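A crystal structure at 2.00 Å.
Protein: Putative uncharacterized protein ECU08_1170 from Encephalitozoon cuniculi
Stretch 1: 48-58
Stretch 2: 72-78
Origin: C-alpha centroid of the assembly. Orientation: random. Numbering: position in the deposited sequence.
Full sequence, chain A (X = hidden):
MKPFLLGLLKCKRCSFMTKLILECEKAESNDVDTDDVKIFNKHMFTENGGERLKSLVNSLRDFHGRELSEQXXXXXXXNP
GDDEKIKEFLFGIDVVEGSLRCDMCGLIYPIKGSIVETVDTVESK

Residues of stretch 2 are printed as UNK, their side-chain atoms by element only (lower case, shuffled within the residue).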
# COMPACT_ATOMS: atom_id res chain seq x y z
N ASN A 48 -9.76 -14.88 -16.15
CA ASN A 48 -9.85 -14.72 -17.60
C ASN A 48 -8.61 -15.22 -18.30
O ASN A 48 -8.06 -14.54 -19.17
CB ASN A 48 -10.08 -13.26 -17.99
CG ASN A 48 -11.52 -12.98 -18.37
OD1 ASN A 48 -12.45 -13.37 -17.66
ND2 ASN A 48 -11.71 -12.29 -19.50
N GLY A 49 -8.18 -16.41 -17.92
CA GLY A 49 -7.04 -17.03 -18.57
C GLY A 49 -5.83 -16.12 -18.62
O GLY A 49 -5.17 -16.04 -19.66
N GLY A 50 -5.56 -15.44 -17.51
CA GLY A 50 -4.35 -14.65 -17.36
C GLY A 50 -4.43 -13.31 -18.07
O GLY A 50 -3.43 -12.79 -18.56
N GLU A 51 -5.64 -12.76 -18.11
CA GLU A 51 -5.87 -11.49 -18.78
C GLU A 51 -4.90 -10.39 -18.34
O GLU A 51 -4.31 -9.70 -19.18
CB GLU A 51 -7.31 -11.02 -18.59
CG GLU A 51 -7.56 -9.64 -19.19
CD GLU A 51 -8.97 -9.15 -18.96
OE1 GLU A 51 -9.33 -8.11 -19.54
OE2 GLU A 51 -9.72 -9.81 -18.20
N ARG A 52 -4.74 -10.20 -17.04
CA ARG A 52 -3.86 -9.14 -16.54
C ARG A 52 -2.42 -9.32 -17.04
O ARG A 52 -1.75 -8.35 -17.40
CB ARG A 52 -3.93 -9.00 -15.01
CG ARG A 52 -5.26 -8.47 -14.51
CD ARG A 52 -5.18 -7.89 -13.11
NE ARG A 52 -6.35 -7.08 -12.80
CZ ARG A 52 -7.50 -7.54 -12.29
NH1 ARG A 52 -7.64 -8.83 -12.00
NH2 ARG A 52 -8.50 -6.71 -12.05
N LEU A 53 -1.97 -10.58 -17.08
CA LEU A 53 -0.63 -10.90 -17.56
C LEU A 53 -0.46 -10.60 -19.05
O LEU A 53 0.56 -10.05 -19.47
CB LEU A 53 -0.31 -12.37 -17.31
CG LEU A 53 -0.24 -12.79 -15.84
CD1 LEU A 53 0.10 -14.26 -15.75
CD2 LEU A 53 0.79 -11.96 -15.11
N LYS A 54 -1.45 -11.00 -19.84
CA LYS A 54 -1.48 -10.68 -21.26
C LYS A 54 -1.46 -9.17 -21.48
O LYS A 54 -0.76 -8.67 -22.35
CB LYS A 54 -2.74 -11.26 -21.91
CG LYS A 54 -2.76 -12.77 -21.96
CD LYS A 54 -4.06 -13.27 -22.59
CE LYS A 54 -4.05 -14.79 -22.77
NZ LYS A 54 -5.42 -15.37 -22.90
N SER A 55 -2.25 -8.45 -20.69
CA SER A 55 -2.27 -6.99 -20.74
C SER A 55 -0.89 -6.39 -20.44
O SER A 55 -0.41 -5.52 -21.15
CB SER A 55 -3.31 -6.45 -19.75
OG SER A 55 -3.42 -5.04 -19.83
N LEU A 56 -0.27 -6.87 -19.36
CA LEU A 56 1.08 -6.43 -19.01
C LEU A 56 2.09 -6.77 -20.10
O LEU A 56 2.93 -5.94 -20.45
CB LEU A 56 1.52 -7.07 -17.69
CG LEU A 56 0.95 -6.41 -16.44
CD1 LEU A 56 1.19 -7.28 -15.20
CD2 LEU A 56 1.58 -5.03 -16.28
N VAL A 57 2.03 -7.98 -20.63
CA VAL A 57 3.01 -8.39 -21.64
C VAL A 57 2.94 -7.47 -22.85
O VAL A 57 3.96 -7.07 -23.41
CB VAL A 57 2.86 -9.85 -22.04
CG1 VAL A 57 3.42 -10.08 -23.44
CG2 VAL A 57 3.54 -10.75 -21.02
N ASN A 58 1.72 -7.12 -23.24
CA ASN A 58 1.49 -6.17 -24.32
C ASN A 58 2.02 -4.78 -23.99
O ASN A 58 2.65 -4.14 -24.82
CB ASN A 58 0.01 -6.08 -24.64
CG ASN A 58 -0.26 -5.26 -25.87
OD1 ASN A 58 0.47 -5.37 -26.86
ND2 ASN A 58 -1.30 -4.44 -25.83
N UNK A 72 4.27 -19.64 -20.87
CA UNK A 72 4.56 -19.26 -19.49
C UNK A 72 3.26 -18.85 -18.79
O UNK A 72 3.04 -19.17 -17.62
c UNK A 72 5.56 -18.11 -19.44
c UNK A 72 6.71 -18.29 -20.42
o UNK A 72 6.55 -19.04 -21.41
o UNK A 72 7.78 -17.66 -20.20
N UNK A 73 2.42 -18.14 -19.53
CA UNK A 73 1.16 -17.65 -18.99
C UNK A 73 0.12 -18.75 -18.85
O UNK A 73 -0.52 -18.88 -17.80
c UNK A 73 0.59 -16.53 -19.87
c UNK A 73 1.54 -15.32 -19.87
c UNK A 73 -0.79 -16.13 -19.39
c UNK A 73 1.00 -14.14 -20.64
N UNK A 74 -0.07 -19.53 -19.91
CA UNK A 74 -1.04 -20.62 -19.90
C UNK A 74 -0.68 -21.63 -18.82
O UNK A 74 -1.54 -22.06 -18.06
c UNK A 74 -1.08 -21.31 -21.27
o UNK A 74 0.22 -21.74 -21.65
N UNK A 75 0.59 -21.99 -18.76
CA UNK A 75 1.05 -22.94 -17.75
C UNK A 75 0.83 -22.41 -16.33
O UNK A 75 0.46 -23.17 -15.43
c UNK A 75 2.50 -23.35 -17.98
o UNK A 75 3.38 -22.25 -17.84
N UNK A 76 1.04 -21.11 -16.12
CA UNK A 76 0.79 -20.52 -14.80
C UNK A 76 -0.68 -20.61 -14.44
O UNK A 76 -1.05 -20.89 -13.30
c UNK A 76 1.25 -19.06 -14.72
c UNK A 76 -0.91 -16.90 -12.48
c UNK A 76 0.73 -18.33 -13.51
c UNK A 76 1.39 -18.42 -12.29
c UNK A 76 -0.24 -17.00 -11.27
c UNK A 76 -0.43 -17.57 -13.58
c UNK A 76 0.91 -17.76 -11.18
N UNK A 77 -1.53 -20.36 -15.43
CA UNK A 77 -2.97 -20.52 -15.25
C UNK A 77 -3.30 -21.98 -14.89
O UNK A 77 -4.18 -22.24 -14.06
c UNK A 77 -5.23 -20.15 -16.25
c UNK A 77 -3.33 -18.69 -16.93
c UNK A 77 -3.74 -20.09 -16.50
N UNK A 78 -2.59 -22.93 -15.50
CA UNK A 78 -2.78 -24.35 -15.16
C UNK A 78 -2.33 -24.57 -13.73
O UNK A 78 -3.14 -24.80 -12.83
o UNK A 78 -1.30 -27.20 -18.18
c UNK A 78 -1.95 -25.28 -16.05
o UNK A 78 -0.00 -25.60 -18.94
c UNK A 78 -1.84 -24.96 -17.53
c UNK A 78 -0.99 -25.99 -18.28

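Position 72 carries two carbons, the second bearing two oxygens, which is the short carboxylate of aspartate. The side chain of D72 is out of reach of the first stretch, so it takes no part in the contact, and its partly exposed setting suits a charged group.

Position 73 has four side-chain carbons and no heteroatom, forked at the first, with one arm two carbons long. The end of the longer arm lies against L53, K54 and V57, and the short arm against G49 and G50; this is isoleucine. I73 points toward the other helix and sits as a knob among G50, L53, K54 and V57. Its CD1 lies 4.0 Å from L53 CB, 4.1 Å from K54 N and 4.3 Å from V57 CG2, while CG2, on the short arm, lies 4.3 Å from G50 O. A branched, purely apolar side chain suits this buried place, because its long arm can reach along one helix while its short arm covers the glycine backbone.

Position 74 shows one carbon followed by one oxygen, a serine. The CA-to-CB bond of S74 points away from the first stretch, and its hydroxyl is hydrogen-bonded to a residue beside the stretches, so a small polar group serves well here.

Position 75 has the same pair of atoms, out of reach of the first stretch, and is again serine. The small hydroxyl of S75 stays near its own backbone, with OG 3.1 Å from D72 O, and OG is hydrogen-bonded to a residue adjoining one of the stretches.

Position 76 presents one carbon and then a ring of six carbons with no oxygen, and the ring touches L53; hence phenylalanine. F76 is buried and points toward the first stretch; its CD2 meets L53 CD1 at 4.0 Å, the leucine approaching the ring obliquely. A flat hydrocarbon ring suits this apolar setting.

Position 77 has one carbon carrying two more, one of which rests against the peptide joining G49 and G50: the compact fork of valine. CG2 of V77 lies 4.0 Å from both G49 C and G50 N. A short, branched apolar side chain fits where G49 CA and V77 CA are 6.3 Å apart.

Position 78 has three carbons, the third bearing two oxygens: glutamate. E78 is exposed, poorly ordered and out of reach, as a charged side chain at the surface can be.

The helices cross at 137°, their axes 9.2 Å apart at closest approach, and no hydrogen bond links the stretches. Packing is apolar, centred on I73. An ideal CB on G50 would lie 2.9 Å from I73 CG2, a clash, and a tight 3.4 Å from V77 CG2. At G49 positive phi favours glycine, as it does at G50.

Stretch 2, residues 72-78: DISSFVE
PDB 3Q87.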